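Local coordinates for protein ribonucleoside-diphosphate reductase subunit beta (Streptococcus sanguinis, PDB 4N83) that carries the dimanganese site of a class Ib ribonucleotide reductase, the enzyme that probably supplies deoxyribonucleotides for DNA synthesis by reducing ribonucleoside diphosphates, at residues Asn127-Lys133 / Asn231-Tyr235; Thr158-Ser163 / Phe252-Ala257; Lys50-Leu54 / Leu239-Trp245. All coordinates share one frame; numbering follows the deposited sequence.

Interaction 1: Asn127-Lys133 / Asn231-Tyr235; sequences NPYLQKK and NEEGY
The ring of Tyr129 lies with one face on the backbone of the opposing helix, where Gly234 C sits 3.5 Å above the ring plane with Tyr235 N nearby. Because Gly234 has no side chain, the ring can settle directly on the main chain, and Tyr129 CZ comes within 3.5 Å of Gly234 O. The Tyr235 ring takes a charge on one face: Lys133 NZ stands 4.6 Å from its centroid and 20° off the normal, a cation-pi contact. At the edge of the same ring, in its plane, Asn127 ND2 is 3.7 Å from Tyr235 CE1, while Leu130 CD2 packs obliquely against CE1 at 3.6 Å. With CG of Lys133 trans to its own main-chain nitrogen (chi1 -176°) and a bend at chi3, the ammonium also faces the Glu232 carboxylate. This salt bridge is weak in hydrogen-bond terms, Lys133 NZ being 3.3 Å from both Glu232 OE1 and OE2; Ser163 is the stronger partner of OE2. Asn127 is the N-cap of its helix, its OD1 accepting from Tyr129 N at 2.7 Å and, weakly, from Leu130 N. The short helical segments 128-133 and 231-235 run nearly antiparallel, at 151°, in the all-helical, ferritin-like bundle, close to but not in the metal site: the Lys133 side chain is about 13 Å from a bound manganese ion. Leu130 reaches Leu64 and Lys133 reaches Leu65 of helix 49-78, Lys133 and Glu232 both meet Leu160 of helix 148-160, and Gln131 hydrogen-bonds to Tyr4 and Tyr5 of the second subunit.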
loop_
_atom_site.group_PDB
_atom_site.type_symbol
_atom_site.label_atom_id
_atom_site.label_comp_id
_atom_site.label_asym_id
_atom_site.label_seq_id
_atom_site.Cartn_x
_atom_site.Cartn_y
_atom_site.Cartn_z
ATOM N N ASN A 127 24.391 5.518 -13.395
ATOM C CA ASN A 127 25.083 6.556 -12.637
ATOM C C ASN A 127 26.064 5.922 -11.642
ATOM O O ASN A 127 25.707 4.961 -10.963
ATOM C CB ASN A 127 24.055 7.419 -11.896
ATOM C CG ASN A 127 24.639 8.721 -11.366
ATOM O OD1 ASN A 127 25.666 8.730 -10.691
ATOM N ND2 ASN A 127 23.966 9.829 -11.652
ATOM N N PRO A 128 27.307 6.443 -11.562
ATOM C CA PRO A 128 28.253 5.966 -10.541
ATOM C C PRO A 128 27.827 6.256 -9.097
ATOM O O PRO A 128 28.060 5.431 -8.212
ATOM C CB PRO A 128 29.543 6.734 -10.863
ATOM C CG PRO A 128 29.415 7.135 -12.288
ATOM C CD PRO A 128 27.952 7.363 -12.517
ATOM N N TYR A 129 27.212 7.416 -8.868
ATOM C CA TYR A 129 26.832 7.845 -7.520
ATOM C C TYR A 129 25.541 7.182 -7.047
ATOM O O TYR A 129 25.507 6.580 -5.974
ATOM C CB TYR A 129 26.668 9.365 -7.465
ATOM C CG TYR A 129 27.898 10.134 -7.889
ATOM C CD1 TYR A 129 28.984 10.278 -7.029
ATOM C CD2 TYR A 129 27.977 10.722 -9.149
ATOM C CE1 TYR A 129 30.113 10.983 -7.412
ATOM C CE2 TYR A 129 29.101 11.430 -9.542
ATOM C CZ TYR A 129 30.165 11.557 -8.671
ATOM O OH TYR A 129 31.284 12.259 -9.056
ATOM N N LEU A 130 24.487 7.297 -7.853
ATOM C CA LEU A 130 23.152 6.814 -7.480
ATOM C C LEU A 130 23.111 5.301 -7.259
ATOM O O LEU A 130 22.491 4.827 -6.307
ATOM C CB LEU A 130 22.119 7.195 -8.547
ATOM C CG LEU A 130 21.904 8.686 -8.831
ATOM C CD1 LEU A 130 21.087 8.870 -10.101
ATOM C CD2 LEU A 130 21.234 9.374 -7.652
ATOM N N GLN A 131 23.766 4.554 -8.147
ATOM C CA GLN A 131 23.823 3.092 -8.045
ATOM C C GLN A 131 24.567 2.640 -6.790
ATOM O O GLN A 131 24.162 1.676 -6.141
ATOM C CB GLN A 131 24.489 2.483 -9.284
ATOM C CG GLN A 131 23.669 2.608 -10.560
ATOM C CD GLN A 131 22.406 1.764 -10.535
ATOM O OE1 GLN A 131 22.397 0.657 -9.995
ATOM N NE2 GLN A 131 21.334 2.281 -11.124
ATOM N N LYS A 132 25.652 3.337 -6.458
ATOM C CA LYS A 132 26.411 3.048 -5.241
ATOM C C LYS A 132 25.628 3.527 -4.016
ATOM O O LYS A 132 25.615 2.860 -2.980
ATOM C CB LYS A 132 27.796 3.709 -5.300
ATOM C CG LYS A 132 28.890 2.969 -4.540
ATOM C CD LYS A 132 28.934 3.346 -3.067
ATOM C CE LYS A 132 30.048 2.612 -2.337
ATOM N NZ LYS A 132 29.764 1.158 -2.175
ATOM N N LYS A 133 24.967 4.676 -4.151
ATOM C CA LYS A 133 24.126 5.232 -3.087
ATOM C C LYS A 133 22.972 4.292 -2.739
ATOM O O LYS A 133 22.687 4.064 -1.563
ATOM C CB LYS A 133 23.584 6.604 -3.507
ATOM C CG LYS A 133 22.771 7.324 -2.442
ATOM C CD LYS A 133 22.639 8.812 -2.744
ATOM C CE LYS A 133 21.873 9.069 -4.033
ATOM N NZ LYS A 133 21.578 10.516 -4.235
ATOM N N ASN A 231 29.523 11.067 -0.355
ATOM C CA ASN A 231 29.054 10.643 -1.680
ATOM C C ASN A 231 28.040 11.613 -2.292
ATOM O O ASN A 231 27.982 11.759 -3.514
ATOM C CB ASN A 231 28.454 9.230 -1.625
ATOM C CG ASN A 231 29.492 8.145 -1.853
ATOM O OD1 ASN A 231 30.078 8.053 -2.932
ATOM N ND2 ASN A 231 29.720 7.314 -0.840
ATOM N N GLU A 232 27.247 12.268 -1.444
ATOM C CA GLU A 232 26.260 13.246 -1.909
ATOM C C GLU A 232 26.945 14.518 -2.408
ATOM O O GLU A 232 26.469 15.153 -3.349
ATOM C CB GLU A 232 25.259 13.591 -0.800
ATOM C CG GLU A 232 23.923 14.121 -1.306
ATOM C CD GLU A 232 23.080 13.058 -1.998
ATOM O OE1 GLU A 232 23.179 11.868 -1.626
ATOM O OE2 GLU A 232 22.310 13.416 -2.914
ATOM N N GLU A 233 28.056 14.883 -1.773
ATOM C CA GLU A 233 28.875 16.009 -2.229
ATOM C C GLU A 233 29.489 15.743 -3.610
ATOM O O GLU A 233 29.773 16.681 -4.357
ATOM C CB GLU A 233 29.972 16.332 -1.205
ATOM C CG GLU A 233 29.459 17.045 0.040
ATOM C CD GLU A 233 30.519 17.203 1.116
ATOM O OE1 GLU A 233 31.154 16.194 1.490
ATOM O OE2 GLU A 233 30.710 18.339 1.601
ATOM N N GLY A 234 29.693 14.468 -3.939
ATOM C CA GLY A 234 30.124 14.067 -5.278
ATOM C C GLY A 234 29.006 14.184 -6.300
ATOM O O GLY A 234 29.229 14.644 -7.421
ATOM N N TYR A 235 27.804 13.764 -5.911
ATOM C CA TYR A 235 26.619 13.853 -6.771
ATOM C C TYR A 235 26.153 15.302 -6.944
ATOM O O TYR A 235 25.652 15.674 -8.006
ATOM C CB TYR A 235 25.482 12.994 -6.198
ATOM C CG TYR A 235 24.218 12.980 -7.036
ATOM C CD1 TYR A 235 24.135 12.216 -8.197
ATOM C CD2 TYR A 235 23.103 13.725 -6.661
ATOM C CE1 TYR A 235 22.980 12.200 -8.963
ATOM C CE2 TYR A 235 21.943 13.714 -7.420
ATOM C CZ TYR A 235 21.886 12.950 -8.569
ATOM O OH TYR A 235 20.735 12.937 -9.325
#

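Interaction 2: Thr158-Ser163 / Phe252-Ala257; sequences TFLFYS and FLRYNA
Phe159 and Ser163 lie across from Ala257 and Leu253 with CA atoms 4.9 and 6.3 Å apart, so the two segments run in opposite directions, the first of them widened into a pi-type turn at 158-160. Such an irregular helix is set here within the all-helical, ferritin-like fold of the ribonucleotide reductase small subunit, directly after the manganese ligand Glu157. The Phe159 ring fits into the side of helix 246-263: its CE1 has Leu253 O at 3.3 Å, in the plane of the ring at its edge, and its CD1 packs on Ala257 CB at 3.6 Å. Leu253 reaches back with CD2, which lies 3.9 Å from Phe159 CE1 and also near Ser163 CB, so one methyl serves both sides of the break between helices 148-160 and 162-173.

Further along, Tyr162 meets Phe252 and Asn256 together. The Tyr162 and Phe252 rings are inclined at 69°, with Phe252 CE2 at the Tyr162 edge, 3.6 Å from Tyr162 CB, and with Tyr162 O in turn at the edge of Phe252. With CG of Asn256 beside its own backbone nitrogen and opposite the carbonyl carbon (chi1 -74°), the amide turns toward Tyr162, over one face of that ring, the amide and ring planes 34° apart. The contact is completely buried and largely apolar. Beyond it, Phe252 touches Val277, Tyr162 meets Phe165 edge-to-face, and Thr158 hydrogen-bonds back to Val154 O within its own helix. The same Asn256 amide serves both aromatic rings, for ND2 is 3.3 Å from Tyr162 CG and also stands over the centre of the Phe252 ring.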
loop_
_atom_site.group_PDB
_atom_site.type_symbol
_atom_site.label_atom_id
_atom_site.label_comp_id
_atom_site.label_asym_id
_atom_site.label_seq_id
_atom_site.Cartn_x
_atom_site.Cartn_y
_atom_site.Cartn_z
ATOM N N THR A 158 14.479 11.958 4.347
ATOM C CA THR A 158 14.432 13.190 5.148
ATOM C C THR A 158 15.650 14.096 4.922
ATOM O O THR A 158 15.596 15.288 5.230
ATOM C CB THR A 158 14.334 12.884 6.661
ATOM O OG1 THR A 158 13.532 11.716 6.873
ATOM C CG2 THR A 158 13.729 14.061 7.423
ATOM N N PHE A 159 16.734 13.537 4.380
ATOM C CA PHE A 159 18.017 14.244 4.289
ATOM C C PHE A 159 18.572 14.297 2.859
ATOM O O PHE A 159 18.665 15.377 2.272
ATOM C CB PHE A 159 19.018 13.617 5.281
ATOM C CG PHE A 159 20.457 13.658 4.832
ATOM C CD1 PHE A 159 21.114 14.868 4.645
ATOM C CD2 PHE A 159 21.161 12.478 4.619
ATOM C CE1 PHE A 159 22.437 14.899 4.237
ATOM C CE2 PHE A 159 22.485 12.505 4.214
ATOM C CZ PHE A 159 23.123 13.717 4.022
ATOM N N LEU A 160 18.932 13.142 2.302
ATOM C CA LEU A 160 19.614 13.092 0.999
ATOM C C LEU A 160 18.668 13.095 -0.211
ATOM O O LEU A 160 19.125 13.128 -1.356
ATOM C CB LEU A 160 20.590 11.907 0.939
ATOM C CG LEU A 160 20.053 10.476 1.073
ATOM C CD1 LEU A 160 19.636 9.899 -0.274
ATOM C CD2 LEU A 160 21.091 9.581 1.737
ATOM N N PHE A 161 17.361 13.055 0.043
ATOM C CA PHE A 161 16.359 13.322 -0.997
ATOM C C PHE A 161 16.349 14.811 -1.365
ATOM O O PHE A 161 16.016 15.176 -2.493
ATOM C CB PHE A 161 14.953 12.904 -0.531
ATOM C CG PHE A 161 14.416 11.666 -1.207
ATOM C CD1 PHE A 161 13.217 11.710 -1.910
ATOM C CD2 PHE A 161 15.095 10.458 -1.132
ATOM C CE1 PHE A 161 12.712 10.578 -2.525
ATOM C CE2 PHE A 161 14.594 9.323 -1.745
ATOM C CZ PHE A 161 13.402 9.382 -2.445
ATOM N N TYR A 162 16.724 15.659 -0.408
ATOM C CA TYR A 162 16.615 17.111 -0.560
ATOM C C TYR A 162 17.691 17.738 -1.449
ATOM O O TYR A 162 17.588 18.913 -1.805
ATOM C CB TYR A 162 16.589 17.786 0.814
ATOM C CG TYR A 162 15.281 17.575 1.542
ATOM C CD1 TYR A 162 15.012 16.378 2.201
ATOM C CD2 TYR A 162 14.303 18.566 1.558
ATOM C CE1 TYR A 162 13.811 16.179 2.859
ATOM C CE2 TYR A 162 13.100 18.374 2.218
ATOM C CZ TYR A 162 12.861 17.179 2.866
ATOM O OH TYR A 162 11.670 16.981 3.523
ATOM N N SER A 163 18.718 16.965 -1.802
ATOM C CA SER A 163 19.659 17.369 -2.848
ATOM C C SER A 163 18.909 17.573 -4.164
ATOM O O SER A 163 19.236 18.468 -4.945
ATOM C CB SER A 163 20.751 16.313 -3.037
ATOM O OG SER A 163 20.191 15.043 -3.325
ATOM N N PHE A 252 21.997 23.196 2.098
ATOM C CA PHE A 252 20.669 22.598 2.238
ATOM C C PHE A 252 20.753 21.158 2.752
ATOM O O PHE A 252 19.886 20.714 3.508
ATOM C CB PHE A 252 19.941 22.650 0.885
ATOM C CG PHE A 252 18.447 22.456 0.968
ATOM C CD1 PHE A 252 17.673 23.210 1.843
ATOM C CD2 PHE A 252 17.807 21.548 0.131
ATOM C CE1 PHE A 252 16.297 23.039 1.903
ATOM C CE2 PHE A 252 16.433 21.377 0.183
ATOM C CZ PHE A 252 15.677 22.124 1.069
ATOM N N LEU A 253 21.798 20.437 2.342
ATOM C CA LEU A 253 22.014 19.050 2.773
ATOM C C LEU A 253 22.385 18.946 4.253
ATOM O O LEU A 253 21.906 18.054 4.954
ATOM C CB LEU A 253 23.100 18.378 1.920
ATOM C CG LEU A 253 22.643 17.834 0.564
ATOM C CD1 LEU A 253 23.841 17.522 -0.322
ATOM C CD2 LEU A 253 21.768 16.601 0.748
ATOM N N ARG A 254 23.245 19.849 4.716
ATOM C CA ARG A 254 23.623 19.904 6.129
ATOM C C ARG A 254 22.434 20.284 7.015
ATOM O O ARG A 254 22.325 19.819 8.151
ATOM C CB ARG A 254 24.770 20.898 6.344
ATOM C CG ARG A 254 26.117 20.415 5.825
ATOM C CD ARG A 254 27.223 21.420 6.118
ATOM N NE ARG A 254 27.171 22.575 5.220
ATOM C CZ ARG A 254 27.822 22.683 4.059
ATOM N NH1 ARG A 254 28.603 21.705 3.610
ATOM N NH2 ARG A 254 27.689 23.790 3.336
ATOM N N TYR A 255 21.550 21.125 6.482
ATOM C CA TYR A 255 20.366 21.587 7.207
ATOM C C TYR A 255 19.368 20.453 7.452
ATOM O O TYR A 255 18.947 20.227 8.586
ATOM C CB TYR A 255 19.695 22.736 6.440
ATOM C CG TYR A 255 18.341 23.149 6.979
ATOM C CD1 TYR A 255 18.196 23.581 8.296
ATOM C CD2 TYR A 255 17.209 23.119 6.170
ATOM C CE1 TYR A 255 16.961 23.962 8.792
ATOM C CE2 TYR A 255 15.969 23.499 6.657
ATOM C CZ TYR A 255 15.850 23.921 7.968
ATOM O OH TYR A 255 14.621 24.298 8.455
ATOM N N ASN A 256 19.002 19.743 6.387
ATOM C CA ASN A 256 18.036 18.644 6.480
ATOM C C ASN A 256 18.588 17.378 7.140
ATOM O O ASN A 256 17.818 16.512 7.557
ATOM C CB ASN A 256 17.477 18.305 5.095
ATOM C CG ASN A 256 16.489 19.342 4.597
ATOM O OD1 ASN A 256 15.533 19.685 5.293
ATOM N ND2 ASN A 256 16.708 19.841 3.388
ATOM N N ALA A 257 19.914 17.268 7.227
ATOM C CA ALA A 257 20.555 16.170 7.954
ATOM C C ALA A 257 20.185 16.210 9.436
ATOM O O ALA A 257 20.059 15.169 10.082
ATOM C CB ALA A 257 22.067 16.235 7.788
#

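Interaction 3: Lys50-Leu54 / Leu239-Trp245; sequences KEKDL and LYDTVGW
Leu54 is the hub of this contact, its two methyls meeting four residues of the opposing segment, with Tyr240 touched by both. Leu54 CD1 meets Leu239 CB at 3.7 Å and hangs over one face of the Tyr240 ring, offset toward the rim. Leu54 CD2 touches Val243 CG2, also at 3.7 Å, and comes within 3.8 Å of both Tyr240 CE2 and Trp245 CZ3. Leu54 extends toward this group because its CG stands trans to the backbone nitrogen (chi1 178°).

One turn earlier in helix 49-78, Lys50 carries the aliphatic part of its chain slantwise across Thr242, Lys50 CE being 3.7 Å from Thr242 CB, and Val243 CG1 rests 3.8 Å from Lys50 O. Glu51 approaches more loosely, toward Val243 and the Trp245 ring. The partners of Leu54 are gathered by the turn that ends helix 211-240: Tyr240 O accepts from both Gly244 N and Trp245 N, and Gly244 has a positive phi. This reversal brings Trp245, the N-cap of the next helix, back beside Tyr240, whose ring edge faces Trp245 CE3, while Val243 CG2 lies over one face of the indole. Farther out, Tyr240 OH hydrogen-bonds to Thr167, and Trp245 packs against Tyr170 and Tyr171 of helix 162-173.

Between the two segments the attachment is van der Waals packing: a leucine enclosed by aliphatic and aromatic carbon, extended toward the surface by the methylenes of an exposed lysine, so cohesion between the segments rests on burying apolar surface and on close fit, not on directional bonds.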
loop_
_atom_site.group_PDB
_atom_site.type_symbol
_atom_site.label_atom_id
_atom_site.label_comp_id
_atom_site.label_asym_id
_atom_site.label_seq_id
_atom_site.Cartn_x
_atom_site.Cartn_y
_atom_site.Cartn_z
ATOM N N LYS A 50 21.300 24.261 -20.095
ATOM C CA LYS A 50 21.992 24.082 -18.816
ATOM C C LYS A 50 20.985 23.791 -17.699
ATOM O O LYS A 50 21.209 22.912 -16.866
ATOM C CB LYS A 50 22.813 25.332 -18.464
ATOM C CG LYS A 50 24.252 25.049 -18.054
ATOM C CD LYS A 50 25.143 24.846 -19.271
ATOM C CE LYS A 50 26.615 24.813 -18.895
ATOM N NZ LYS A 50 27.497 24.957 -20.085
ATOM N N GLU A 51 19.877 24.533 -17.698
ATOM C CA GLU A 51 18.842 24.396 -16.671
ATOM C C GLU A 51 17.876 23.244 -16.950
ATOM O O GLU A 51 17.462 22.550 -16.022
ATOM C CB GLU A 51 18.065 25.708 -16.520
ATOM C CG GLU A 51 18.904 26.848 -15.962
ATOM C CD GLU A 51 18.119 28.136 -15.792
ATOM O OE1 GLU A 51 17.250 28.429 -16.639
ATOM O OE2 GLU A 51 18.382 28.862 -14.811
ATOM N N LYS A 52 17.513 23.049 -18.218
ATOM C CA LYS A 52 16.612 21.953 -18.610
ATOM C C LYS A 52 17.204 20.572 -18.322
ATOM O O LYS A 52 16.495 19.672 -17.870
ATOM C CB LYS A 52 16.245 22.038 -20.098
ATOM C CG LYS A 52 15.134 23.023 -20.421
ATOM C CD LYS A 52 14.714 22.906 -21.877
ATOM C CE LYS A 52 13.557 23.835 -22.204
ATOM N NZ LYS A 52 13.200 23.780 -23.648
ATOM N N ASP A 53 18.497 20.411 -18.591
ATOM C CA ASP A 53 19.173 19.125 -18.406
ATOM C C ASP A 53 19.312 18.754 -16.926
ATOM O O ASP A 53 19.332 17.573 -16.581
ATOM C CB ASP A 53 20.553 19.142 -19.078
ATOM C CG ASP A 53 21.070 17.748 -19.391
ATOM O OD1 ASP A 53 20.447 17.053 -20.223
ATOM O OD2 ASP A 53 22.108 17.354 -18.820
ATOM N N LEU A 54 19.404 19.762 -16.059
ATOM C CA LEU A 54 19.509 19.536 -14.617
ATOM C C LEU A 54 18.210 18.993 -14.016
ATOM O O LEU A 54 18.246 18.201 -13.075
ATOM C CB LEU A 54 19.903 20.832 -13.902
ATOM C CG LEU A 54 20.016 20.787 -12.375
ATOM C CD1 LEU A 54 21.007 19.724 -11.925
ATOM C CD2 LEU A 54 20.414 22.154 -11.839
ATOM N N LEU A 239 26.254 17.610 -10.639
ATOM C CA LEU A 239 25.099 18.267 -11.255
ATOM C C LEU A 239 25.186 19.795 -11.235
ATOM O O LEU A 239 25.056 20.440 -12.275
ATOM C CB LEU A 239 23.812 17.838 -10.544
ATOM C CG LEU A 239 23.360 16.383 -10.689
ATOM C CD1 LEU A 239 22.071 16.164 -9.909
ATOM C CD2 LEU A 239 23.176 16.006 -12.152
ATOM N N TYR A 240 25.412 20.361 -10.051
ATOM C CA TYR A 240 25.186 21.795 -9.807
ATOM C C TYR A 240 26.373 22.736 -10.083
ATOM O O TYR A 240 26.265 23.940 -9.841
ATOM C CB TYR A 240 24.707 21.996 -8.361
ATOM C CG TYR A 240 23.337 21.416 -8.076
ATOM C CD1 TYR A 240 23.193 20.135 -7.547
ATOM C CD2 TYR A 240 22.183 22.153 -8.331
ATOM C CE1 TYR A 240 21.940 19.605 -7.284
ATOM C CE2 TYR A 240 20.925 21.631 -8.071
ATOM C CZ TYR A 240 20.808 20.358 -7.547
ATOM O OH TYR A 240 19.562 19.837 -7.287
ATOM N N ASP A 241 27.490 22.211 -10.587
ATOM C CA ASP A 241 28.680 23.043 -10.824
ATOM C C ASP A 241 28.536 23.995 -12.015
ATOM O O ASP A 241 29.037 25.119 -11.969
ATOM C CB ASP A 241 29.944 22.181 -10.985
ATOM C CG ASP A 241 30.711 22.008 -9.680
ATOM O OD1 ASP A 241 30.835 22.989 -8.913
ATOM O OD2 ASP A 241 31.208 20.892 -9.424
ATOM N N THR A 242 27.858 23.547 -13.070
ATOM C CA THR A 242 27.661 24.371 -14.266
ATOM C C THR A 242 26.695 25.528 -14.003
ATOM O O THR A 242 27.018 26.687 -14.275
ATOM C CB THR A 242 27.142 23.536 -15.452
ATOM O OG1 THR A 242 26.011 22.759 -15.040
ATOM C CG2 THR A 242 28.234 22.612 -15.971
ATOM N N VAL A 243 25.512 25.207 -13.481
ATOM C CA VAL A 243 24.528 26.231 -13.102
ATOM C C VAL A 243 25.004 27.073 -11.912
ATOM O O VAL A 243 24.615 28.234 -11.773
ATOM C CB VAL A 243 23.132 25.628 -12.799
ATOM C CG1 VAL A 243 22.494 25.108 -14.079
ATOM C CG2 VAL A 243 23.206 24.525 -11.748
ATOM N N GLY A 244 25.835 26.478 -11.057
ATOM C CA GLY A 244 26.519 27.206 -9.990
ATOM C C GLY A 244 25.730 27.376 -8.704
ATOM O O GLY A 244 25.741 28.456 -8.111
ATOM N N TRP A 245 25.049 26.316 -8.270
ATOM C CA TRP A 245 24.368 26.303 -6.968
ATOM C C TRP A 245 24.953 25.222 -6.050
ATOM O O TRP A 245 24.293 24.783 -5.108
ATOM C CB TRP A 245 22.859 26.060 -7.130
ATOM C CG TRP A 245 22.184 26.875 -8.199
ATOM C CD1 TRP A 245 22.480 28.154 -8.574
ATOM C CD2 TRP A 245 21.070 26.469 -9.007
ATOM N NE1 TRP A 245 21.635 28.562 -9.579
ATOM C CE2 TRP A 245 20.758 27.549 -9.861
ATOM C CE3 TRP A 245 20.310 25.294 -9.096
ATOM C CZ2 TRP A 245 19.718 27.489 -10.795
ATOM C CZ3 TRP A 245 19.277 25.236 -10.025
ATOM C CH2 TRP A 245 18.991 26.328 -10.861
#

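Overall arrangement
From the N terminus, the chain first supplies 50-54, then 127-133 and 158-163; 231-235 then returns to 127-133, 239-245 to 50-54 and 252-257 to 158-163. Interaction 3 closes the longest loop, tying the start of helix 49-78 to the end of helix 211-240 and the turn that follows, and interaction 1 falls wholly within it, joining helix 128-143 to helix 211-240. Interaction 2 opens inside both loops and closes beyond them on helix 246-263, so it crosses each. The crossings have physical links: Ser163 OG probably hydrogen-bonds to Glu232 OE2 of interaction 1, and Ser163 O probably accepts a weak hydrogen bond from Tyr240 OH of interaction 3.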